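Local coordinates for monoacylglycerol lipase (Palaeococcus ferrophilus, PDB 6QE2), which hydrolyses monoacylglycerols to free fatty acids and glycerol, probably through the serine hydrolase chemistry of the alpha/beta-hydrolase family, at residues E24-Y29 against A45-G50. Numbering follows the deposited sequence.
Sequences EHSGRY and AFDWPG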
ATOM      1  N   GLU A  24      -4.262  -8.430   3.659  1.00 26.05           N
ATOM      2  CA  GLU A  24      -5.433  -8.348   2.778  1.00 23.49           C
ATOM      3  C   GLU A  24      -5.063  -8.846   1.388  1.00 27.22           C
ATOM      4  O   GLU A  24      -4.197  -9.744   1.245  1.00 24.15           O
ATOM      5  CB  GLU A  24      -5.961  -6.914   2.792  1.00 23.86           C
ATOM      6  CG  GLU A  24      -4.947  -5.922   2.178  1.00 26.22           C
ATOM      7  CD  GLU A  24      -5.586  -4.608   1.732  1.00 27.53           C
ATOM      8  OE1 GLU A  24      -6.815  -4.438   1.874  1.00 33.30           O
ATOM      9  OE2 GLU A  24      -4.821  -3.722   1.317  1.00 26.62           O
ATOM     10  N   HIS A  25      -5.775  -8.356   0.369  1.00 26.25           N
ATOM     11  CA  HIS A  25      -5.602  -8.922  -0.965  1.00 25.84           C
ATOM     12  C   HIS A  25      -6.288  -7.977  -1.930  1.00 25.46           C
ATOM     13  O   HIS A  25      -7.021  -7.079  -1.532  1.00 23.84           O
ATOM     14  CB  HIS A  25      -6.195 -10.353  -1.110  1.00 26.03           C
ATOM     15  CG  HIS A  25      -7.647 -10.411  -0.787  1.00 30.84           C
ATOM     16  ND1 HIS A  25      -8.630 -10.359  -1.765  1.00 27.90           N
ATOM     17  CD2 HIS A  25      -8.290 -10.443   0.402  1.00 30.80           C
ATOM     18  CE1 HIS A  25      -9.816 -10.396  -1.173  1.00 34.06           C
ATOM     19  NE2 HIS A  25      -9.629 -10.441   0.142  1.00 34.44           N
ATOM     20  N   SER A  26      -6.050  -8.201  -3.229  1.00 24.53           N
ATOM     21  CA  SER A  26      -6.504  -7.225  -4.215  1.00 27.25           C
ATOM     22  C   SER A  26      -8.009  -7.268  -4.439  1.00 32.16           C
ATOM     23  O   SER A  26      -8.566  -6.305  -4.976  1.00 26.67           O
ATOM     24  CB  SER A  26      -5.768  -7.435  -5.542  1.00 25.48           C
ATOM     25  OG  SER A  26      -6.026  -8.728  -6.074  1.00 28.10           O
ATOM     26  N   GLY A  27      -8.684  -8.336  -4.011  1.00 28.96           N
ATOM     27  CA  GLY A  27     -10.121  -8.426  -4.209  1.00 29.75           C
ATOM     28  C   GLY A  27     -10.931  -7.430  -3.403  1.00 32.70           C
ATOM     29  O   GLY A  27     -12.114  -7.237  -3.702  1.00 29.63           O
ATOM     30  N   ARG A  28     -10.324  -6.770  -2.416  1.00 28.51           N
ATOM     31  CA  ARG A  28     -11.050  -5.777  -1.641  1.00 28.07           C
ATOM     32  C   ARG A  28     -11.189  -4.448  -2.370  1.00 34.10           C
ATOM     33  O   ARG A  28     -11.858  -3.548  -1.858  1.00 36.04           O
ATOM     34  CB  ARG A  28     -10.354  -5.539  -0.298  1.00 30.53           C
ATOM     35  CG  ARG A  28     -10.231  -6.773   0.569  1.00 27.63           C
ATOM     36  CD  ARG A  28      -9.669  -6.392   1.934  1.00 22.81           C
ATOM     37  NE  ARG A  28     -10.616  -5.591   2.709  1.00 28.36           N
ATOM     38  CZ  ARG A  28     -10.262  -4.606   3.532  1.00 31.48           C
ATOM     39  NH1 ARG A  28      -8.986  -4.278   3.664  1.00 28.60           N
ATOM     40  NH2 ARG A  28     -11.183  -3.938   4.213  1.00 30.12           N
ATOM     41  N   TYR A  29     -10.588  -4.306  -3.551  1.00 28.09           N
ATOM     42  CA  TYR A  29     -10.508  -3.027  -4.244  1.00 24.34           C
ATOM     43  C   TYR A  29     -11.425  -2.970  -5.463  1.00 25.55           C
ATOM     44  O   TYR A  29     -11.174  -2.205  -6.397  1.00 29.72           O
ATOM     45  CB  TYR A  29      -9.063  -2.740  -4.643  1.00 24.55           C
ATOM     46  CG  TYR A  29      -8.195  -2.504  -3.436  1.00 25.89           C
ATOM     47  CD1 TYR A  29      -7.597  -3.565  -2.767  1.00 30.15           C
ATOM     48  CD2 TYR A  29      -8.003  -1.224  -2.946  1.00 29.89           C
ATOM     49  CE1 TYR A  29      -6.813  -3.344  -1.640  1.00 28.14           C
ATOM     50  CE2 TYR A  29      -7.221  -0.997  -1.829  1.00 35.04           C
ATOM     51  CZ  TYR A  29      -6.629  -2.060  -1.183  1.00 32.45           C
ATOM     52  OH  TYR A  29      -5.853  -1.817  -0.065  1.00 33.39           O
ATOM     53  N   ALA A  45      -3.721  -5.972 -11.148  1.00 24.19           N
ATOM     54  CA  ALA A  45      -3.803  -6.366  -9.751  1.00 28.22           C
ATOM     55  C   ALA A  45      -3.021  -7.649  -9.531  1.00 27.19           C
ATOM     56  O   ALA A  45      -2.907  -8.492 -10.425  1.00 24.88           O
ATOM     57  CB  ALA A  45      -5.259  -6.565  -9.320  1.00 27.71           C
ATOM     58  N   PHE A  46      -2.481  -7.795  -8.327  1.00 24.09           N
ATOM     59  CA  PHE A  46      -1.852  -9.047  -7.944  1.00 21.92           C
ATOM     60  C   PHE A  46      -2.021  -9.203  -6.444  1.00 20.97           C
ATOM     61  O   PHE A  46      -2.227  -8.229  -5.722  1.00 23.26           O
ATOM     62  CB  PHE A  46      -0.361  -9.098  -8.323  1.00 21.81           C
ATOM     63  CG  PHE A  46       0.510  -8.155  -7.517  1.00 25.38           C
ATOM     64  CD1 PHE A  46       0.666  -6.829  -7.896  1.00 26.39           C
ATOM     65  CD2 PHE A  46       1.154  -8.596  -6.370  1.00 25.42           C
ATOM     66  CE1 PHE A  46       1.458  -5.964  -7.150  1.00 24.76           C
ATOM     67  CE2 PHE A  46       1.942  -7.733  -5.614  1.00 25.73           C
ATOM     68  CZ  PHE A  46       2.091  -6.415  -6.008  1.00 25.24           C
ATOM     69  N   ASP A  47      -1.933 -10.442  -5.980  1.00 25.69           N
ATOM     70  CA  ASP A  47      -1.887 -10.723  -4.555  1.00 27.02           C
ATOM     71  C   ASP A  47      -0.452 -11.051  -4.176  1.00 24.61           C
ATOM     72  O   ASP A  47       0.209 -11.845  -4.854  1.00 24.85           O
ATOM     73  CB  ASP A  47      -2.837 -11.867  -4.187  1.00 26.51           C
ATOM     74  CG  ASP A  47      -4.303 -11.447  -4.235  1.00 26.97           C
ATOM     75  OD1 ASP A  47      -4.573 -10.249  -4.463  1.00 26.53           O
ATOM     76  OD2 ASP A  47      -5.189 -12.306  -4.038  1.00 29.80           O
ATOM     77  N   TRP A  48       0.049 -10.389  -3.130  1.00 22.27           N
ATOM     78  CA  TRP A  48       1.399 -10.638  -2.645  1.00 22.18           C
ATOM     79  C   TRP A  48       1.610 -12.115  -2.344  1.00 20.89           C
ATOM     80  O   TRP A  48       0.650 -12.825  -2.016  1.00 24.85           O
ATOM     81  CB  TRP A  48       1.671  -9.873  -1.354  1.00 19.20           C
ATOM     82  CG  TRP A  48       1.837  -8.387  -1.416  1.00 20.41           C
ATOM     83  CD1 TRP A  48       0.982  -7.472  -1.969  1.00 24.51           C
ATOM     84  CD2 TRP A  48       2.884  -7.631  -0.795  1.00 20.58           C
ATOM     85  NE1 TRP A  48       1.456  -6.198  -1.760  1.00 23.92           N
ATOM     86  CE2 TRP A  48       2.620  -6.267  -1.037  1.00 25.47           C
ATOM     87  CE3 TRP A  48       4.026  -7.976  -0.063  1.00 23.41           C
ATOM     88  CZ2 TRP A  48       3.459  -5.249  -0.581  1.00 23.18           C
ATOM     89  CZ3 TRP A  48       4.855  -6.964   0.396  1.00 22.58           C
ATOM     90  CH2 TRP A  48       4.570  -5.616   0.131  1.00 26.77           C
ATOM     91  N   PRO A  49       2.848 -12.595  -2.397  1.00 24.39           N
ATOM     92  CA  PRO A  49       3.147 -13.922  -1.848  1.00 29.74           C
ATOM     93  C   PRO A  49       2.633 -14.021  -0.420  1.00 29.44           C
ATOM     94  O   PRO A  49       2.712 -13.062   0.353  1.00 24.87           O
ATOM     95  CB  PRO A  49       4.677 -13.991  -1.906  1.00 29.98           C
ATOM     96  CG  PRO A  49       5.068 -13.016  -2.979  1.00 28.71           C
ATOM     97  CD  PRO A  49       4.043 -11.919  -2.930  1.00 27.26           C
ATOM     98  N   GLY A  50       2.064 -15.176  -0.081  1.00 25.85           N
ATOM     99  CA  GLY A  50       1.537 -15.349   1.261  1.00 27.77           C
ATOM    100  C   GLY A  50       0.286 -14.559   1.548  1.00 29.87           C
ATOM    101  O   GLY A  50      -0.043 -14.329   2.716  1.00 28.39           O
TER
HETATM  102  O   HOH W   1      -7.709 -11.661  -4.328  1.00 30.40           O
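S26 and D47 meet because both first torsions turn the polar groups toward each other: the hydroxyl of S26 sits between its own backbone N and carbonyl carbon (chi1 61°), and the carboxylate of D47 lies anti to its carbonyl carbon, beside the backbone N (chi1 -73°). The setting is an alpha/beta-hydrolase fold, in which the loop after strand 15-19 lies beside the chain leaving the neighbouring parallel strand 42-46. The contact illustrates how one carboxylate oxygen can fix the start of a short 3-10 turn. OD1 of D47 accepts from S26 N at 2.8 Å, nearly straight at 164°, and from S26 OG at 2.6 Å. Both donors use the syn side of OD1 but come from opposite faces of the carboxylate plane, a double grip that limits rotation of the group. The CB of S26 rests 3.9 Å from the CB of A45, a small nonpolar contact, and also lies near the backbone oxygen of F46. CB of H25 packs against the carboxylate of D47, 3.7 Å from both OD1 and OD2, while OD2 accepts a hydrogen bond from the backbone N of K53. The imidazole of H25 turns from D47, with CG of R28 over one face, offset toward the rim, and NE2 hydrogen-bonded to D162. H25 ND1 and D47 OD2 do not touch directly; a water bridges them, donating to D47 OD2 at 2.6 Å and lying 3.0 Å from H25 ND1.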